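PDB 3C01: surface presentation of antigens protein SpaS from Salmonella typhimurium, which takes part in a type III secretion pathway that presents the surface determinants Salmonella needs to enter mammalian cells. Local coordinates for residues I17-T25 against L53-V63. Residues are numbered along the deposited sequence; the frame is centred on the assembly and turned at random.
Sequences IPMISVYET and LFKTHRRYDLV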
loop_
_atom_site.group_PDB
_atom_site.type_symbol
_atom_site.label_atom_id
_atom_site.label_comp_id
_atom_site.label_asym_id
_atom_site.label_seq_id
_atom_site.Cartn_x
_atom_site.Cartn_y
_atom_site.Cartn_z
ATOM N N ILE B 17 13.908 3.519 3.098
ATOM C CA ILE B 17 13.171 3.312 1.848
ATOM C C ILE B 17 11.871 2.513 2.083
ATOM O O ILE B 17 11.809 1.622 2.938
ATOM C CB ILE B 17 14.067 2.586 0.836
ATOM C CG1 ILE B 17 15.377 3.374 0.626
ATOM C CG2 ILE B 17 13.328 2.365 -0.469
ATOM C CD1 ILE B 17 16.554 2.542 0.064
ATOM N N PRO B 18 10.797 2.855 1.377
ATOM C CA PRO B 18 9.558 2.069 1.566
ATOM C C PRO B 18 9.609 0.679 0.963
ATOM O O PRO B 18 10.470 0.404 0.183
ATOM C CB PRO B 18 8.488 2.895 0.893
ATOM C CG PRO B 18 9.197 4.149 0.343
ATOM C CD PRO B 18 10.630 4.009 0.483
ATOM N N MET B 19 8.677 -0.178 1.341
ATOM C CA MET B 19 8.676 -1.558 0.912
ATOM C C MET B 19 7.275 -2.008 0.472
ATOM O O MET B 19 6.271 -1.499 0.942
ATOM C CB MET B 19 9.141 -2.415 2.068
ATOM C CG MET B 19 9.004 -3.882 1.880
ATOM S SD MET B 19 9.627 -4.795 3.328
ATOM C CE MET B 19 8.061 -5.219 4.129
ATOM N N ILE B 20 7.244 -2.973 -0.435
ATOM C CA ILE B 20 6.025 -3.584 -0.874
ATOM C C ILE B 20 5.621 -4.616 0.173
ATOM O O ILE B 20 6.212 -5.706 0.210
ATOM C CB ILE B 20 6.194 -4.320 -2.188
ATOM C CG1 ILE B 20 6.808 -3.418 -3.299
ATOM C CG2 ILE B 20 4.881 -4.857 -2.609
ATOM C CD1 ILE B 20 6.009 -2.183 -3.664
ATOM N N SER B 21 4.637 -4.258 1.011
ATOM C CA SER B 21 4.199 -5.074 2.107
ATOM C C SER B 21 3.171 -6.109 1.708
ATOM O O SER B 21 3.080 -7.145 2.336
ATOM C CB SER B 21 3.615 -4.177 3.215
ATOM O OG SER B 21 2.709 -3.205 2.694
ATOM N N VAL B 22 2.345 -5.781 0.713
ATOM C CA VAL B 22 1.205 -6.586 0.312
ATOM C C VAL B 22 1.213 -6.633 -1.200
ATOM O O VAL B 22 1.482 -5.619 -1.841
ATOM C CB VAL B 22 -0.081 -5.932 0.758
ATOM C CG1 VAL B 22 -1.302 -6.684 0.204
ATOM C CG2 VAL B 22 -0.098 -5.823 2.275
ATOM N N TYR B 23 0.921 -7.806 -1.773
ATOM C CA TYR B 23 0.862 -7.930 -3.230
ATOM C C TYR B 23 -0.155 -9.014 -3.615
ATOM O O TYR B 23 0.098 -10.202 -3.401
ATOM C CB TYR B 23 2.252 -8.294 -3.707
ATOM C CG TYR B 23 2.483 -8.286 -5.196
ATOM C CD1 TYR B 23 3.046 -7.170 -5.812
ATOM C CD2 TYR B 23 2.227 -9.408 -5.965
ATOM C CE1 TYR B 23 3.306 -7.139 -7.154
ATOM C CE2 TYR B 23 2.469 -9.396 -7.339
ATOM C CZ TYR B 23 3.020 -8.258 -7.919
ATOM O OH TYR B 23 3.323 -8.209 -9.258
ATOM N N GLU B 24 -1.296 -8.605 -4.164
ATOM C CA GLU B 24 -2.382 -9.528 -4.429
ATOM C C GLU B 24 -3.213 -9.068 -5.605
ATOM O O GLU B 24 -3.307 -7.883 -5.881
ATOM C CB GLU B 24 -3.311 -9.673 -3.220
ATOM C CG GLU B 24 -2.660 -10.086 -1.884
ATOM C CD GLU B 24 -2.049 -11.487 -1.890
ATOM O OE1 GLU B 24 -1.273 -11.807 -0.923
ATOM O OE2 GLU B 24 -2.320 -12.262 -2.863
ATOM N N THR B 25 -3.861 -10.005 -6.279
ATOM C CA THR B 25 -4.718 -9.649 -7.377
ATOM C C THR B 25 -6.094 -10.279 -7.208
ATOM O O THR B 25 -6.309 -11.137 -6.344
ATOM C CB THR B 25 -4.099 -10.151 -8.684
ATOM O OG1 THR B 25 -4.243 -11.560 -8.732
ATOM C CG2 THR B 25 -2.623 -9.847 -8.760
ATOM N N LEU B 53 3.438 -0.507 -10.306
ATOM C CA LEU B 53 4.053 -1.245 -9.214
ATOM C C LEU B 53 3.830 -2.735 -9.385
ATOM O O LEU B 53 4.765 -3.530 -9.188
ATOM C CB LEU B 53 3.505 -0.846 -7.887
ATOM C CG LEU B 53 3.856 0.559 -7.399
ATOM C CD1 LEU B 53 2.959 0.938 -6.174
ATOM C CD2 LEU B 53 5.381 0.715 -7.095
ATOM N N PHE B 54 2.628 -3.122 -9.804
ATOM C CA PHE B 54 2.336 -4.539 -10.074
ATOM C C PHE B 54 3.306 -5.111 -11.103
ATOM O O PHE B 54 3.811 -6.208 -10.947
ATOM C CB PHE B 54 0.912 -4.738 -10.581
ATOM C CG PHE B 54 0.584 -6.163 -10.850
ATOM C CD1 PHE B 54 0.469 -7.069 -9.803
ATOM C CD2 PHE B 54 0.449 -6.632 -12.147
ATOM C CE1 PHE B 54 0.212 -8.425 -10.056
ATOM C CE2 PHE B 54 0.184 -7.984 -12.394
ATOM C CZ PHE B 54 0.065 -8.875 -11.338
ATOM N N LYS B 55 3.599 -4.339 -12.136
ATOM C CA LYS B 55 4.418 -4.814 -13.236
ATOM C C LYS B 55 5.877 -4.855 -12.843
ATOM O O LYS B 55 6.545 -5.812 -13.103
ATOM C CB LYS B 55 4.209 -3.920 -14.457
ATOM C CG LYS B 55 4.664 -4.532 -15.756
ATOM C CD LYS B 55 5.416 -3.530 -16.675
ATOM C CE LYS B 55 4.698 -2.172 -16.830
ATOM N NZ LYS B 55 5.181 -1.458 -18.092
ATOM N N THR B 56 6.348 -3.835 -12.147
ATOM C CA THR B 56 7.787 -3.679 -11.856
ATOM C C THR B 56 8.250 -4.412 -10.587
ATOM O O THR B 56 9.329 -4.956 -10.577
ATOM C CB THR B 56 8.162 -2.169 -11.747
ATOM O OG1 THR B 56 7.298 -1.506 -10.787
ATOM C CG2 THR B 56 7.998 -1.488 -13.108
ATOM N N HIS B 57 7.425 -4.459 -9.543
ATOM C CA HIS B 57 7.826 -4.990 -8.249
ATOM C C HIS B 57 7.157 -6.338 -7.895
ATOM O O HIS B 57 6.254 -6.781 -8.573
ATOM C CB HIS B 57 7.462 -3.981 -7.172
ATOM C CG HIS B 57 8.259 -2.726 -7.222
ATOM N ND1 HIS B 57 8.156 -1.818 -8.251
ATOM C CD2 HIS B 57 9.158 -2.209 -6.350
ATOM C CE1 HIS B 57 8.993 -0.817 -8.034
ATOM N NE2 HIS B 57 9.600 -1.021 -6.879
ATOM N N ARG B 58 7.627 -6.951 -6.813
ATOM C CA ARG B 58 7.082 -8.163 -6.220
ATOM C C ARG B 58 7.023 -7.995 -4.691
ATOM O O ARG B 58 7.684 -7.106 -4.096
ATOM C CB ARG B 58 8.000 -9.380 -6.513
ATOM C CG ARG B 58 8.101 -9.791 -8.003
ATOM C CD ARG B 58 6.701 -9.904 -8.597
ATOM N NE ARG B 58 6.697 -10.383 -9.963
ATOM C CZ ARG B 58 6.474 -9.634 -11.050
ATOM N NH1 ARG B 58 6.499 -10.219 -12.229
ATOM N NH2 ARG B 58 6.258 -8.331 -10.999
ATOM N N ARG B 59 6.245 -8.871 -4.054
ATOM C CA ARG B 59 6.087 -8.859 -2.622
ATOM C C ARG B 59 7.453 -8.772 -1.960
ATOM O O ARG B 59 8.350 -9.506 -2.312
ATOM C CB ARG B 59 5.337 -10.108 -2.143
ATOM C CG ARG B 59 4.749 -9.937 -0.733
ATOM C CD ARG B 59 3.915 -11.125 -0.249
ATOM N NE ARG B 59 2.787 -11.397 -1.118
ATOM C CZ ARG B 59 2.806 -12.240 -2.137
ATOM N NH1 ARG B 59 3.905 -12.908 -2.432
ATOM N NH2 ARG B 59 1.715 -12.390 -2.890
ATOM N N TYR B 60 7.583 -7.846 -1.017
ATOM C CA TYR B 60 8.758 -7.661 -0.168
ATOM C C TYR B 60 9.956 -6.988 -0.846
ATOM O O TYR B 60 11.029 -6.873 -0.248
ATOM C CB TYR B 60 9.119 -8.956 0.575
ATOM C CG TYR B 60 7.952 -9.544 1.353
ATOM C CD1 TYR B 60 7.099 -8.723 2.092
ATOM C CD2 TYR B 60 7.685 -10.929 1.343
ATOM C CE1 TYR B 60 6.003 -9.260 2.799
ATOM C CE2 TYR B 60 6.627 -11.478 2.042
ATOM C CZ TYR B 60 5.789 -10.643 2.760
ATOM O OH TYR B 60 4.729 -11.151 3.451
ATOM N N ASP B 61 9.777 -6.449 -2.052
ATOM C CA ASP B 61 10.808 -5.597 -2.617
ATOM C C ASP B 61 10.819 -4.273 -1.908
ATOM O O ASP B 61 9.790 -3.778 -1.439
ATOM C CB ASP B 61 10.503 -5.250 -4.056
ATOM C CG ASP B 61 10.732 -6.385 -5.014
ATOM O OD1 ASP B 61 11.396 -7.373 -4.630
ATOM O OD2 ASP B 61 10.269 -6.248 -6.189
ATOM N N LEU B 62 11.981 -3.652 -1.889
ATOM C CA LEU B 62 12.059 -2.225 -1.738
ATOM C C LEU B 62 11.552 -1.557 -3.028
ATOM O O LEU B 62 11.749 -2.067 -4.149
ATOM C CB LEU B 62 13.491 -1.840 -1.485
ATOM C CG LEU B 62 14.005 -1.793 -0.043
ATOM C CD1 LEU B 62 13.475 -2.904 0.799
ATOM C CD2 LEU B 62 15.520 -1.788 -0.089
ATOM N N VAL B 63 10.900 -0.412 -2.864
ATOM C CA VAL B 63 10.490 0.402 -3.979
ATOM C C VAL B 63 11.734 0.911 -4.733
ATOM O O VAL B 63 12.598 1.546 -4.153
ATOM C CB VAL B 63 9.602 1.574 -3.466
ATOM C CG1 VAL B 63 9.207 2.545 -4.597
ATOM C CG2 VAL B 63 8.359 1.004 -2.769
HETATM O O HOH W 1 0.466 -10.025 -0.156
#
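Ile-20 pairs with the loop 57-63 through both of its backbone polar groups. Ile-20 N donates to Asp-61 O (2.9 Å, 175° at the hydrogen), and Ile-20 O accepts from Tyr-60 N (2.8 Å). Val-63 N bonds to Pro-18 O, so the loop runs antiparallel beside the strand 19-25, with a single bridge at Met-19 and Leu-62. A type II beta turn from Arg-58 to Asp-61 supplies both partners of Ile-20, and Arg-58 N bonds to Asp-61 OD2 within it.

The Ile-20 side chain packs against the carbonyls of Arg-58 and Asp-61, and its CD1 reaches Val-63 CG2 and the His-57 ring. The Tyr-23 ring lies with one face against the backbone of Arg-58 and Arg-59. With CG anti to the backbone N (chi1 -172°), the ring extends to the end of the helix 47-56. There Tyr-23 OH donates to a lone pair of Phe-54 O, at 2.7 Å. The Tyr-23 and Phe-54 rings are nearly parallel (16°) but slid apart, which sets the hydroxyl over the Phe-54 face. Thr-25 CG2 touches the Phe-54 ring at CE1, 3.4 Å away.

Arg-59 bends at chi3 and lays its guanidinium face over Tyr-23 CB. Arg-59 NH2 bonds to Tyr-23 O (2.8 Å) and makes a long salt bridge to Glu-24 OE1 (3.6 Å). One water joins Arg-59 NE, Glu-24 OE1 and Tyr-23 N.

The contact thus joins the loop between the helices 47-56 and 65-84 to a strand of the C-terminal cytoplasmic domain of this exporter protein. The strand 4-9 pairs with 19-25 along its other edge, while Val-71 of the helix 65-84 packs on Val-63.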